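Local coordinates for E3 SUMO-protein ligase SIZ2 (Saccharomyces cerevisiae, PDB 6U75) that probably acts as an E3 ligase that attaches SUMO (Smt3) to septins and may take part in chromosome maintenance, at residues A[146-151]-A[233-238]; A[192-197]-A[242-247]; A[41-46]-A[134-139]. All coordinates share one frame; numbering follows the deposited sequence.

The chain is a piece of a PIAS-family ligase that carries its PINIT domain and its SP-RING zinc finger. From the N terminus, contact 3 comes first. It closes the loop from 41-46 to 134-139 within the PINIT region and sets a helix on a strand. Helix 142-150 follows that strand and opens contact 1, which ties it to 233-238 in the zinc finger. Contact 2 opens at 192-197 and closes at 242-247, so contacts 1 and 2 cross. Both loops span the zinc ligands Cys-203, His-205, Cys-226 and Cys-229. Contacts 1 and 2 also touch, through Leu-146 and Leu-150 on Tyr-196. Contact 3 touches neither.

Contact 1: residues A[146-151]-A[233-238]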
ATOM      1  N   LEU A 146       1.964   9.201  -7.526  1.00 27.33           N
ATOM      2  CA  LEU A 146       1.022   9.815  -8.454  1.00 25.84           C
ATOM      3  C   LEU A 146       1.754  10.404  -9.650  1.00 35.51           C
ATOM      4  O   LEU A 146       1.285  10.302 -10.787  1.00 31.18           O
ATOM      5  CB  LEU A 146       0.212  10.900  -7.747  1.00 29.58           C
ATOM      6  CG  LEU A 146      -0.824  11.605  -8.626  1.00 26.11           C
ATOM      7  CD1 LEU A 146      -2.023  10.701  -8.861  1.00 37.13           C
ATOM      8  CD2 LEU A 146      -1.250  12.924  -8.012  1.00 34.86           C
ATOM      9  N   GLY A 147       2.894  11.048  -9.406  1.00 35.93           N
ATOM     10  CA  GLY A 147       3.691  11.548 -10.513  1.00 27.47           C
ATOM     11  C   GLY A 147       4.110  10.438 -11.455  1.00 32.44           C
ATOM     12  O   GLY A 147       4.068  10.594 -12.678  1.00 37.77           O
ATOM     13  N   LYS A 148       4.520   9.298 -10.896  1.00 39.53           N
ATOM     14  CA  LYS A 148       4.847   8.143 -11.728  1.00 33.73           C
ATOM     15  C   LYS A 148       3.644   7.715 -12.562  1.00 32.74           C
ATOM     16  O   LYS A 148       3.766   7.453 -13.764  1.00 35.49           O
ATOM     17  CB  LYS A 148       5.329   6.980 -10.861  1.00 29.32           C
ATOM     18  CG  LYS A 148       6.742   7.142 -10.324  1.00 44.11           C
ATOM     19  CD  LYS A 148       7.229   5.884  -9.614  1.00 54.06           C
ATOM     20  CE  LYS A 148       7.395   4.714 -10.578  1.00 66.37           C
ATOM     21  NZ  LYS A 148       8.060   3.544  -9.935  1.00 72.59           N
ATOM     22  N   ILE A 149       2.470   7.637 -11.933  1.00 38.02           N
ATOM     23  CA  ILE A 149       1.268   7.204 -12.644  1.00 33.31           C
ATOM     24  C   ILE A 149       0.941   8.165 -13.780  1.00 33.05           C
ATOM     25  O   ILE A 149       0.564   7.745 -14.882  1.00 39.18           O
ATOM     26  CB  ILE A 149       0.086   7.072 -11.665  1.00 29.41           C
ATOM     27  CG1 ILE A 149       0.321   5.903 -10.704  1.00 34.65           C
ATOM     28  CG2 ILE A 149      -1.222   6.899 -12.433  1.00 29.40           C
ATOM     29  CD1 ILE A 149      -0.681   5.828  -9.571  1.00 31.37           C
ATOM     30  N   LEU A 150       1.076   9.467 -13.532  1.00 34.34           N
ATOM     31  CA  LEU A 150       0.734  10.458 -14.546  1.00 34.12           C
ATOM     32  C   LEU A 150       1.646  10.343 -15.760  1.00 39.69           C
ATOM     33  O   LEU A 150       1.207  10.549 -16.897  1.00 46.23           O
ATOM     34  CB  LEU A 150       0.813  11.862 -13.949  1.00 30.91           C
ATOM     35  CG  LEU A 150      -0.235  12.183 -12.882  1.00 25.37           C
ATOM     36  CD1 LEU A 150       0.047  13.526 -12.231  1.00 25.54           C
ATOM     37  CD2 LEU A 150      -1.628  12.162 -13.483  1.00 25.25           C
ATOM     38  N   LYS A 151       2.920  10.017 -15.540  1.00 38.06           N
ATOM     39  CA  LYS A 151       3.868   9.905 -16.642  1.00 41.62           C
ATOM     40  C   LYS A 151       3.600   8.696 -17.530  1.00 33.70           C
ATOM     41  O   LYS A 151       4.200   8.596 -18.605  1.00 41.38           O
ATOM     42  CB  LYS A 151       5.294   9.850 -16.088  1.00 42.30           C
ATOM     43  CG  LYS A 151       5.795  11.195 -15.568  1.00 52.31           C
ATOM     44  CD  LYS A 151       7.091  11.066 -14.780  1.00 56.27           C
ATOM     45  CE  LYS A 151       7.707  12.432 -14.494  1.00 57.96           C
ATOM     46  NZ  LYS A 151       6.746  13.370 -13.847  1.00 67.58           N
ATOM     47  N   ILE A 233      -5.595  -5.585  -7.636  1.00 49.00           N
ATOM     48  CA  ILE A 233      -4.801  -4.892  -8.637  1.00 50.12           C
ATOM     49  C   ILE A 233      -3.426  -4.597  -8.048  1.00 48.79           C
ATOM     50  O   ILE A 233      -3.166  -4.824  -6.866  1.00 44.46           O
ATOM     51  CB  ILE A 233      -5.475  -3.598  -9.130  1.00 49.49           C
ATOM     52  CG1 ILE A 233      -5.792  -2.674  -7.952  1.00 46.30           C
ATOM     53  CG2 ILE A 233      -6.742  -3.926  -9.902  1.00 49.93           C
ATOM     54  CD1 ILE A 233      -6.345  -1.330  -8.370  1.00 37.91           C
ATOM     55  N   LYS A 234      -2.542  -4.087  -8.900  1.00 46.29           N
ATOM     56  CA  LYS A 234      -1.173  -3.779  -8.518  1.00 45.71           C
ATOM     57  C   LYS A 234      -0.826  -2.371  -8.980  1.00 38.12           C
ATOM     58  O   LYS A 234      -1.443  -1.824  -9.898  1.00 32.00           O
ATOM     59  CB  LYS A 234      -0.190  -4.802  -9.104  1.00 51.82           C
ATOM     60  CG  LYS A 234      -0.384  -6.208  -8.547  1.00 51.85           C
ATOM     61  CD  LYS A 234      -0.255  -7.280  -9.619  1.00 59.14           C
ATOM     62  CE  LYS A 234       1.194  -7.544  -9.989  1.00 70.11           C
ATOM     63  NZ  LYS A 234       1.307  -8.563 -11.071  1.00 72.36           N
ATOM     64  N   PHE A 235       0.178  -1.790  -8.321  1.00 35.46           N
ATOM     65  CA  PHE A 235       0.515  -0.390  -8.560  1.00 33.32           C
ATOM     66  C   PHE A 235       0.791  -0.120 -10.034  1.00 33.11           C
ATOM     67  O   PHE A 235       0.356   0.902 -10.577  1.00 41.08           O
ATOM     68  CB  PHE A 235       1.721   0.004  -7.711  1.00 31.90           C
ATOM     69  CG  PHE A 235       2.222   1.392  -7.979  1.00 28.97           C
ATOM     70  CD1 PHE A 235       1.461   2.494  -7.636  1.00 32.34           C
ATOM     71  CD2 PHE A 235       3.456   1.595  -8.573  1.00 26.85           C
ATOM     72  CE1 PHE A 235       1.918   3.771  -7.883  1.00 35.68           C
ATOM     73  CE2 PHE A 235       3.917   2.870  -8.821  1.00 39.28           C
ATOM     74  CZ  PHE A 235       3.147   3.960  -8.476  1.00 40.46           C
ATOM     75  N   ASP A 236       1.509  -1.024 -10.701  1.00 44.88           N
ATOM     76  CA  ASP A 236       1.900  -0.793 -12.087  1.00 39.08           C
ATOM     77  C   ASP A 236       0.738  -0.919 -13.065  1.00 38.31           C
ATOM     78  O   ASP A 236       0.913  -0.601 -14.246  1.00 43.63           O
ATOM     79  CB  ASP A 236       3.014  -1.765 -12.480  1.00 51.96           C
ATOM     80  CG  ASP A 236       4.292  -1.529 -11.699  1.00 72.46           C
ATOM     81  OD1 ASP A 236       4.589  -0.358 -11.382  1.00 57.50           O
ATOM     82  OD2 ASP A 236       4.999  -2.514 -11.399  1.00 96.12           O
ATOM     83  N   GLN A 237      -0.433  -1.366 -12.613  1.00 43.96           N
ATOM     84  CA  GLN A 237      -1.607  -1.426 -13.476  1.00 39.87           C
ATOM     85  C   GLN A 237      -2.402  -0.129 -13.486  1.00 41.79           C
ATOM     86  O   GLN A 237      -3.238   0.061 -14.377  1.00 37.74           O
ATOM     87  CB  GLN A 237      -2.528  -2.570 -13.041  1.00 38.50           C
ATOM     88  CG  GLN A 237      -1.903  -3.949 -13.157  1.00 49.99           C
ATOM     89  CD  GLN A 237      -2.824  -5.047 -12.664  1.00 55.59           C
ATOM     90  OE1 GLN A 237      -4.028  -4.841 -12.508  1.00 66.83           O
ATOM     91  NE2 GLN A 237      -2.259  -6.222 -12.409  1.00 51.68           N
ATOM     92  N   LEU A 238      -2.165   0.762 -12.525  1.00 44.27           N
ATOM     93  CA  LEU A 238      -2.925   2.001 -12.439  1.00 43.71           C
ATOM     94  C   LEU A 238      -2.592   2.912 -13.614  1.00 36.94           C
ATOM     95  O   LEU A 238      -1.419   3.161 -13.907  1.00 46.58           O
ATOM     96  CB  LEU A 238      -2.625   2.715 -11.123  1.00 44.78           C
ATOM     97  CG  LEU A 238      -2.949   1.936  -9.847  1.00 38.73           C
ATOM     98  CD1 LEU A 238      -2.463   2.691  -8.621  1.00 36.09           C
ATOM     99  CD2 LEU A 238      -4.440   1.664  -9.750  1.00 37.41           C
TER
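The ring of Phe-235 meets Lys-148 at its edge and Ile-149 at an oblique angle. Lys-148 CE lies at the edge, near the ring plane, 4.3 Å from CE2 of Phe-235. Ile-149 brings its CD1 to 3.7 Å from CE1 of Phe-235, and its CG1 lies near the same corner of the ring. Arg-152, just past the segment, makes a cation-pi contact with this ring. Phe-235 has CG anti to the backbone N (chi1 175°), which extends the ring toward the helix. The same Ile-149 CD1 also reaches Leu-238, 3.7 Å from its CD1 and 4.0 Å from its CB. One methyl thus bridges the aromatic ring and the leucine, and all three residues are buried. Without the branches of Ile-149, as with an alanine here, the ring of Phe-235 and Leu-238 would probably lose the methyl between them and face a gap. No hydrogen bond joins the two segments. Lys-148 NZ and Asp-236 OD1 have opposite charges but stay 5.4 Å apart. Arg-152 NH1 hydrogen-bonds to the backbone O of both Phe-235 and Leu-238. Leu-238 also lies about 9 Å, side chain to ion, from the bound zinc. Helix 211-218 adds Leu-215, which touches both Ile-149 and Phe-235. The contact therefore joins helix 142-150 to the short 3-10 turn ahead of strand 239-240, beside helix 211-218.

Contact 2: residues A[192-197]-A[242-247]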
ATOM      1  N   THR A 192     -15.451  13.254  -3.219  1.00 40.43           N
ATOM      2  CA  THR A 192     -15.258  14.564  -3.815  1.00 39.41           C
ATOM      3  C   THR A 192     -14.974  14.391  -5.301  1.00 37.55           C
ATOM      4  O   THR A 192     -14.722  13.283  -5.785  1.00 33.37           O
ATOM      5  CB  THR A 192     -14.109  15.329  -3.142  1.00 29.63           C
ATOM      6  OG1 THR A 192     -12.886  14.599  -3.303  1.00 51.04           O
ATOM      7  CG2 THR A 192     -14.388  15.524  -1.661  1.00 40.74           C
ATOM      8  N   ARG A 193     -15.018  15.503  -6.025  1.00 27.86           N
ATOM      9  CA  ARG A 193     -14.762  15.472  -7.458  1.00 35.00           C
ATOM     10  C   ARG A 193     -13.359  14.943  -7.732  1.00 32.97           C
ATOM     11  O   ARG A 193     -12.372  15.444  -7.183  1.00 35.16           O
ATOM     12  CB  ARG A 193     -14.933  16.870  -8.047  1.00 34.78           C
ATOM     13  CG  ARG A 193     -14.616  16.975  -9.527  1.00 39.75           C
ATOM     14  CD  ARG A 193     -15.725  17.697 -10.276  1.00 58.26           C
ATOM     15  NE  ARG A 193     -15.258  18.265 -11.537  1.00 55.16           N
ATOM     16  CZ  ARG A 193     -16.059  18.683 -12.512  1.00 60.91           C
ATOM     17  NH1 ARG A 193     -17.376  18.590 -12.384  1.00 66.62           N
ATOM     18  NH2 ARG A 193     -15.541  19.190 -13.622  1.00 70.98           N
ATOM     19  N   MET A 194     -13.274  13.922  -8.580  1.00 26.29           N
ATOM     20  CA  MET A 194     -11.987  13.323  -8.896  1.00 27.44           C
ATOM     21  C   MET A 194     -11.083  14.330  -9.591  1.00 28.17           C
ATOM     22  O   MET A 194     -11.531  15.122 -10.424  1.00 34.08           O
ATOM     23  CB  MET A 194     -12.174  12.096  -9.789  1.00 34.11           C
ATOM     24  CG  MET A 194     -12.663  10.862  -9.056  1.00 43.49           C
ATOM     25  SD  MET A 194     -12.847   9.438 -10.143  1.00 38.27           S
ATOM     26  CE  MET A 194     -14.211   9.974 -11.172  1.00 29.00           C
ATOM     27  N   LYS A 195      -9.800  14.294  -9.239  1.00 27.53           N
ATOM     28  CA  LYS A 195      -8.781  15.063  -9.941  1.00 31.35           C
ATOM     29  C   LYS A 195      -7.927  14.203 -10.859  1.00 26.88           C
ATOM     30  O   LYS A 195      -7.496  14.682 -11.914  1.00 40.68           O
ATOM     31  CB  LYS A 195      -7.875  15.787  -8.938  1.00 27.12           C
ATOM     32  CG  LYS A 195      -8.578  16.902  -8.173  1.00 34.20           C
ATOM     33  CD  LYS A 195      -7.650  18.077  -7.888  1.00 38.67           C
ATOM     34  CE  LYS A 195      -6.810  17.855  -6.642  1.00 51.79           C
ATOM     35  NZ  LYS A 195      -7.610  18.030  -5.397  1.00 43.52           N
ATOM     36  N   TYR A 196      -7.687  12.946 -10.492  1.00 26.16           N
ATOM     37  CA  TYR A 196      -6.867  12.021 -11.273  1.00 26.47           C
ATOM     38  C   TYR A 196      -7.642  10.722 -11.464  1.00 25.77           C
ATOM     39  O   TYR A 196      -7.334   9.699 -10.842  1.00 23.43           O
ATOM     40  CB  TYR A 196      -5.529  11.764 -10.580  1.00 27.35           C
ATOM     41  CG  TYR A 196      -4.890  13.005  -9.997  1.00 34.11           C
ATOM     42  CD1 TYR A 196      -4.234  13.921 -10.810  1.00 31.28           C
ATOM     43  CD2 TYR A 196      -4.935  13.257  -8.632  1.00 28.46           C
ATOM     44  CE1 TYR A 196      -3.646  15.054 -10.280  1.00 24.87           C
ATOM     45  CE2 TYR A 196      -4.349  14.387  -8.093  1.00 30.47           C
ATOM     46  CZ  TYR A 196      -3.706  15.281  -8.922  1.00 31.62           C
ATOM     47  OH  TYR A 196      -3.120  16.408  -8.393  1.00 32.41           O
ATOM     48  N   PRO A 197      -8.660  10.728 -12.326  1.00 26.87           N
ATOM     49  CA  PRO A 197      -9.492   9.526 -12.500  1.00 31.43           C
ATOM     50  C   PRO A 197      -8.683   8.396 -13.119  1.00 26.73           C
ATOM     51  O   PRO A 197      -8.216   8.502 -14.254  1.00 42.38           O
ATOM     52  CB  PRO A 197     -10.614  10.000 -13.429  1.00 34.52           C
ATOM     53  CG  PRO A 197     -10.025  11.148 -14.172  1.00 39.11           C
ATOM     54  CD  PRO A 197      -9.079  11.822 -13.219  1.00 32.42           C
ATOM     55  N   GLU A 242      -8.535   8.609 -19.978  1.00 38.62           N
ATOM     56  CA  GLU A 242      -8.652   9.833 -20.762  1.00 44.51           C
ATOM     57  C   GLU A 242     -10.105  10.262 -20.921  1.00 39.67           C
ATOM     58  O   GLU A 242     -10.395  11.461 -20.965  1.00 49.73           O
ATOM     59  CB  GLU A 242      -8.006   9.637 -22.134  1.00 43.74           C
ATOM     60  CG  GLU A 242      -7.868  10.919 -22.937  1.00 57.53           C
ATOM     61  CD  GLU A 242      -7.344  10.679 -24.338  1.00 58.47           C
ATOM     62  OE1 GLU A 242      -7.292   9.505 -24.763  1.00 56.44           O
ATOM     63  OE2 GLU A 242      -6.984  11.665 -25.016  1.00 68.27           O
ATOM     64  N   PHE A 243     -11.030   9.305 -20.999  1.00 40.78           N
ATOM     65  CA  PHE A 243     -12.436   9.636 -21.214  1.00 54.64           C
ATOM     66  C   PHE A 243     -12.998  10.432 -20.040  1.00 53.33           C
ATOM     67  O   PHE A 243     -13.492  11.556 -20.206  1.00 52.98           O
ATOM     68  CB  PHE A 243     -13.231   8.345 -21.434  1.00 53.68           C
ATOM     69  CG  PHE A 243     -14.626   8.564 -21.946  1.00 63.34           C
ATOM     70  CD1 PHE A 243     -14.841   9.060 -23.222  1.00 61.25           C
ATOM     71  CD2 PHE A 243     -15.724   8.251 -21.161  1.00 61.50           C
ATOM     72  CE1 PHE A 243     -16.124   9.255 -23.698  1.00 55.53           C
ATOM     73  CE2 PHE A 243     -17.008   8.441 -21.633  1.00 53.90           C
ATOM     74  CZ  PHE A 243     -17.208   8.943 -22.902  1.00 63.19           C
ATOM     75  N   VAL A 244     -12.926   9.860 -18.835  1.00 51.69           N
ATOM     76  CA  VAL A 244     -13.440  10.545 -17.653  1.00 46.26           C
ATOM     77  C   VAL A 244     -12.654  11.826 -17.400  1.00 38.90           C
ATOM     78  O   VAL A 244     -13.211  12.835 -16.955  1.00 48.86           O
ATOM     79  CB  VAL A 244     -13.397   9.608 -16.432  1.00 40.63           C
ATOM     80  CG1 VAL A 244     -13.996  10.298 -15.214  1.00 41.44           C
ATOM     81  CG2 VAL A 244     -14.126   8.307 -16.731  1.00 37.27           C
ATOM     82  N   ASP A 245     -11.348  11.802 -17.671  1.00 45.53           N
ATOM     83  CA  ASP A 245     -10.537  12.998 -17.472  1.00 52.53           C
ATOM     84  C   ASP A 245     -11.019  14.141 -18.356  1.00 51.69           C
ATOM     85  O   ASP A 245     -11.147  15.282 -17.896  1.00 60.88           O
ATOM     86  CB  ASP A 245      -9.067  12.683 -17.752  1.00 53.13           C
ATOM     87  CG  ASP A 245      -8.168  13.886 -17.560  1.00 53.68           C
ATOM     88  OD1 ASP A 245      -7.984  14.312 -16.400  1.00 41.07           O
ATOM     89  OD2 ASP A 245      -7.644  14.404 -18.569  1.00 67.22           O
ATOM     90  N   ASN A 246     -11.296  13.854 -19.629  1.00 56.30           N
ATOM     91  CA  ASN A 246     -11.790  14.892 -20.526  1.00 57.05           C
ATOM     92  C   ASN A 246     -13.187  15.346 -20.125  1.00 53.86           C
ATOM     93  O   ASN A 246     -13.512  16.534 -20.232  1.00 66.79           O
ATOM     94  CB  ASN A 246     -11.786  14.387 -21.968  1.00 53.20           C
ATOM     95  CG  ASN A 246     -10.391  14.068 -22.469  1.00 55.14           C
ATOM     96  OD1 ASN A 246      -9.396  14.481 -21.873  1.00 69.37           O
ATOM     97  ND2 ASN A 246     -10.312  13.334 -23.573  1.00 54.11           N
ATOM     98  N   ILE A 247     -14.027  14.419 -19.660  1.00 54.68           N
ATOM     99  CA  ILE A 247     -15.355  14.814 -19.196  1.00 48.53           C
ATOM    100  C   ILE A 247     -15.238  15.778 -18.022  1.00 42.18           C
ATOM    101  O   ILE A 247     -15.979  16.764 -17.932  1.00 54.20           O
ATOM    102  CB  ILE A 247     -16.195  13.576 -18.835  1.00 48.27           C
ATOM    103  CG1 ILE A 247     -16.524  12.783 -20.101  1.00 47.02           C
ATOM    104  CG2 ILE A 247     -17.475  13.994 -18.105  1.00 47.14           C
ATOM    105  CD1 ILE A 247     -17.369  11.550 -19.862  1.00 59.31           C
TER
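Pro-197 and Asp-245 mark the closest backbone approach, with their CA atoms 6.2 Å apart. Residues 192-196 form an irregular chain that leads into strand 197-199 at Pro-197. Residues 242-247 are helical, and Asn-246 N bonds to Glu-242 O at 2.9 Å. No hydrogen bond crosses between the two segments. The proline ring instead rests against the helix backbone, with its CG 3.8 Å from Asp-245 N. The same CG is 4.0 Å from CB of Asp-245, and the two side chains cross at about a right angle. Pro-197 CB turns to the neighbouring residue and lies 3.8 Å from CG1 of Val-244. That branch of Val-244 is anti to the backbone N (chi1 -177°), and it also receives Met-194. The methionine chain bends at its last torsion (chi3 -67°) and ends with CE 4.1 Å from Val-244 CG1. One valine methyl is thus shared by a proline and a methionine. Met-194, Pro-197 and Val-244 are buried and form a small apolar patch of the SP-RING zinc finger, with Asp-245 at its side. Cys-208 touches both Pro-197 and Val-244, and Ile-248 of the same helix touches Met-194 and Pro-197. Pro-197 is also hydrogen-bonded through its backbone to Ser-241, just ahead of helix 242-249. On another side of that helix, Phe-243 packs on helix 157-168, so helix 242-249 lies between that helix and the entry to strand 197-199.

Contact 3: residues A[41-46]-A[134-139]; sequences HDLLKS and CFIVEV
In 41-46, Leu-43 is the first residue to touch Ile-136 of strand 130-139. Its CG is anti to the backbone N (chi1 -178°). The branch CD2 then reaches the strand, 4.4 Å from CD1 of Ile-136. This touch lies at the margin of the contact. Leu-43 also packs on Val-12 of strand 12-21 and on Ile-11 just before it. Leu-44 comes next and makes the closer approach. Its CB points off to the side of the strand, but the branched end beyond CG comes back to it. CD2 of Leu-44 lies 4.1 Å from CG2 of Ile-136. CG of Leu-44 is 4.2 Å from CD1 of Ile-136, so the leucine meets both branches of the isoleucine. The two leucines thus share one strand residue. Further along, Ser-46 turns back on its own helix. Its OG donates to Leu-43 O at 2.6 Å, in the carbonyl plane and on a lone pair, with a C=O...donor angle of 127°. Ser-46 N also bonds to Leu-43 O, at 3.0 Å, so this carbonyl accepts two bonds. On the strand, Ile-136 is fixed by backbone hydrogen bonds to Ile-11 and Val-12. Its side chain faces the helix, while Val-137 turns away from it and touches Tyr-53 of strand 50-58. The helix therefore packs over strand 130-139 and the start of strand 12-21, part of one face of the PINIT sheet. Between the two segments the chemistry is entirely apolar. The contact is loose van der Waals packing of two partly exposed leucines on one buried isoleucine, with no polar group to fix its direction. The bonds of Ser-46 to Leu-43 O stay within the helix segment.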
ATOM      1  N   HIS A  41      24.430   4.175   9.722  1.00 31.28           N
ATOM      2  CA  HIS A  41      23.976   5.491  10.165  1.00 35.85           C
ATOM      3  C   HIS A  41      24.317   6.560   9.133  1.00 35.56           C
ATOM      4  O   HIS A  41      23.486   7.417   8.807  1.00 42.54           O
ATOM      5  CB  HIS A  41      24.602   5.831  11.517  1.00 34.89           C
ATOM      6  CG  HIS A  41      23.794   5.371  12.690  1.00 41.49           C
ATOM      7  ND1 HIS A  41      22.914   6.198  13.356  1.00 47.68           N
ATOM      8  CD2 HIS A  41      23.732   4.172  13.317  1.00 31.73           C
ATOM      9  CE1 HIS A  41      22.346   5.527  14.343  1.00 37.79           C
ATOM     10  NE2 HIS A  41      22.827   4.297  14.341  1.00 36.93           N
ATOM     11  N   ASP A  42      25.546   6.528   8.612  1.00 38.78           N
ATOM     12  CA  ASP A  42      25.932   7.478   7.574  1.00 41.69           C
ATOM     13  C   ASP A  42      25.061   7.315   6.338  1.00 40.68           C
ATOM     14  O   ASP A  42      24.725   8.298   5.669  1.00 44.63           O
ATOM     15  CB  ASP A  42      27.406   7.295   7.211  1.00 37.40           C
ATOM     16  CG  ASP A  42      28.337   7.616   8.364  1.00 40.28           C
ATOM     17  OD1 ASP A  42      27.934   8.382   9.263  1.00 57.55           O
ATOM     18  OD2 ASP A  42      29.475   7.104   8.367  1.00 40.62           O
ATOM     19  N   LEU A  43      24.690   6.077   6.013  1.00 33.55           N
ATOM     20  CA  LEU A  43      23.817   5.846   4.868  1.00 33.47           C
ATOM     21  C   LEU A  43      22.431   6.434   5.109  1.00 44.07           C
ATOM     22  O   LEU A  43      21.864   7.083   4.222  1.00 39.06           O
ATOM     23  CB  LEU A  43      23.730   4.351   4.574  1.00 28.54           C
ATOM     24  CG  LEU A  43      22.892   3.955   3.358  1.00 53.41           C
ATOM     25  CD1 LEU A  43      23.487   4.537   2.084  1.00 38.75           C
ATOM     26  CD2 LEU A  43      22.781   2.442   3.265  1.00 41.12           C
ATOM     27  N   LEU A  44      21.867   6.213   6.299  1.00 38.52           N
ATOM     28  CA  LEU A  44      20.592   6.837   6.639  1.00 31.36           C
ATOM     29  C   LEU A  44      20.678   8.353   6.525  1.00 34.00           C
ATOM     30  O   LEU A  44      19.736   9.003   6.060  1.00 57.09           O
ATOM     31  CB  LEU A  44      20.169   6.441   8.054  1.00 30.38           C
ATOM     32  CG  LEU A  44      19.516   5.069   8.217  1.00 41.23           C
ATOM     33  CD1 LEU A  44      19.458   4.697   9.686  1.00 27.90           C
ATOM     34  CD2 LEU A  44      18.122   5.070   7.610  1.00 28.48           C
ATOM     35  N   LYS A  45      21.799   8.933   6.952  1.00 44.03           N
ATOM     36  CA  LYS A  45      21.970  10.379   6.864  1.00 48.33           C
ATOM     37  C   LYS A  45      22.250  10.848   5.441  1.00 46.19           C
ATOM     38  O   LYS A  45      22.083  12.037   5.150  1.00 36.90           O
ATOM     39  CB  LYS A  45      23.097  10.822   7.799  1.00 42.98           C
ATOM     40  CG  LYS A  45      22.698  10.809   9.268  1.00 67.75           C
ATOM     41  CD  LYS A  45      23.852  10.420  10.178  1.00 53.12           C
ATOM     42  CE  LYS A  45      23.418  10.395  11.639  1.00 64.13           C
ATOM     43  NZ  LYS A  45      22.222   9.529  11.867  1.00 55.04           N
ATOM     44  N   SER A  46      22.655   9.943   4.547  1.00 33.86           N
ATOM     45  CA  SER A  46      23.014  10.336   3.190  1.00 30.08           C
ATOM     46  C   SER A  46      21.798  10.657   2.334  1.00 44.45           C
ATOM     47  O   SER A  46      21.945  11.315   1.298  1.00 50.15           O
ATOM     48  CB  SER A  46      23.826   9.227   2.518  1.00 38.61           C
ATOM     49  OG  SER A  46      22.988   8.160   2.105  1.00 34.77           O
ATOM     50  N   CYS A 134      14.764  -6.627   9.640  1.00 39.93           N
ATOM     51  CA  CYS A 134      14.946  -5.181   9.639  1.00 32.77           C
ATOM     52  C   CYS A 134      15.712  -4.788   8.389  1.00 34.75           C
ATOM     53  O   CYS A 134      16.725  -5.412   8.058  1.00 33.21           O
ATOM     54  CB  CYS A 134      15.695  -4.706  10.887  1.00 42.18           C
ATOM     55  SG  CYS A 134      14.850  -5.063  12.438  1.00 56.10           S
ATOM     56  N   PHE A 135      15.231  -3.758   7.700  1.00 31.36           N
ATOM     57  CA  PHE A 135      15.853  -3.311   6.463  1.00 25.87           C
ATOM     58  C   PHE A 135      15.945  -1.796   6.448  1.00 26.17           C
ATOM     59  O   PHE A 135      15.037  -1.107   6.916  1.00 32.07           O
ATOM     60  CB  PHE A 135      15.062  -3.760   5.226  1.00 28.15           C
ATOM     61  CG  PHE A 135      15.106  -5.238   4.971  1.00 31.02           C
ATOM     62  CD1 PHE A 135      14.324  -6.107   5.710  1.00 26.81           C
ATOM     63  CD2 PHE A 135      15.916  -5.756   3.974  1.00 25.77           C
ATOM     64  CE1 PHE A 135      14.359  -7.466   5.470  1.00 37.43           C
ATOM     65  CE2 PHE A 135      15.955  -7.113   3.729  1.00 25.09           C
ATOM     66  CZ  PHE A 135      15.176  -7.969   4.477  1.00 30.35           C
ATOM     67  N   ILE A 136      17.031  -1.282   5.898  1.00 28.32           N
ATOM     68  CA  ILE A 136      17.046   0.102   5.450  1.00 32.21           C
ATOM     69  C   ILE A 136      16.325   0.157   4.111  1.00 27.05           C
ATOM     70  O   ILE A 136      16.528  -0.699   3.243  1.00 28.26           O
ATOM     71  CB  ILE A 136      18.485   0.637   5.355  1.00 27.15           C
ATOM     72  CG1 ILE A 136      19.155   0.538   6.728  1.00 28.11           C
ATOM     73  CG2 ILE A 136      18.491   2.078   4.852  1.00 24.38           C
ATOM     74  CD1 ILE A 136      20.471   1.272   6.839  1.00 43.83           C
ATOM     75  N   VAL A 137      15.452   1.145   3.949  1.00 25.77           N
ATOM     76  CA  VAL A 137      14.587   1.219   2.781  1.00 25.54           C
ATOM     77  C   VAL A 137      14.454   2.669   2.346  1.00 25.14           C
ATOM     78  O   VAL A 137      14.490   3.592   3.163  1.00 28.57           O
ATOM     79  CB  VAL A 137      13.189   0.621   3.058  1.00 30.09           C
ATOM     80  CG1 VAL A 137      13.304  -0.815   3.548  1.00 27.07           C
ATOM     81  CG2 VAL A 137      12.436   1.474   4.070  1.00 28.36           C
ATOM     82  N   GLU A 138      14.297   2.858   1.042  1.00 26.80           N
ATOM     83  CA  GLU A 138      13.914   4.147   0.485  1.00 32.71           C
ATOM     84  C   GLU A 138      12.394   4.186   0.397  1.00 30.40           C
ATOM     85  O   GLU A 138      11.783   3.299  -0.208  1.00 30.25           O
ATOM     86  CB  GLU A 138      14.542   4.362  -0.891  1.00 44.04           C
ATOM     87  CG  GLU A 138      14.340   5.763  -1.446  1.00 33.89           C
ATOM     88  CD  GLU A 138      14.959   5.942  -2.817  1.00 36.13           C
ATOM     89  OE1 GLU A 138      14.268   6.462  -3.718  1.00 51.97           O
ATOM     90  OE2 GLU A 138      16.134   5.558  -2.994  1.00 44.14           O
ATOM     91  N   VAL A 139      11.789   5.197   1.017  1.00 32.13           N
ATOM     92  CA  VAL A 139      10.339   5.326   1.072  1.00 28.36           C
ATOM     93  C   VAL A 139       9.890   6.331   0.024  1.00 29.75           C
ATOM     94  O   VAL A 139      10.622   7.260  -0.338  1.00 41.25           O
ATOM     95  CB  VAL A 139       9.855   5.742   2.479  1.00 30.32           C
ATOM     96  CG1 VAL A 139      10.317   4.734   3.522  1.00 33.39           C
ATOM     97  CG2 VAL A 139      10.339   7.145   2.826  1.00 43.47           C
TER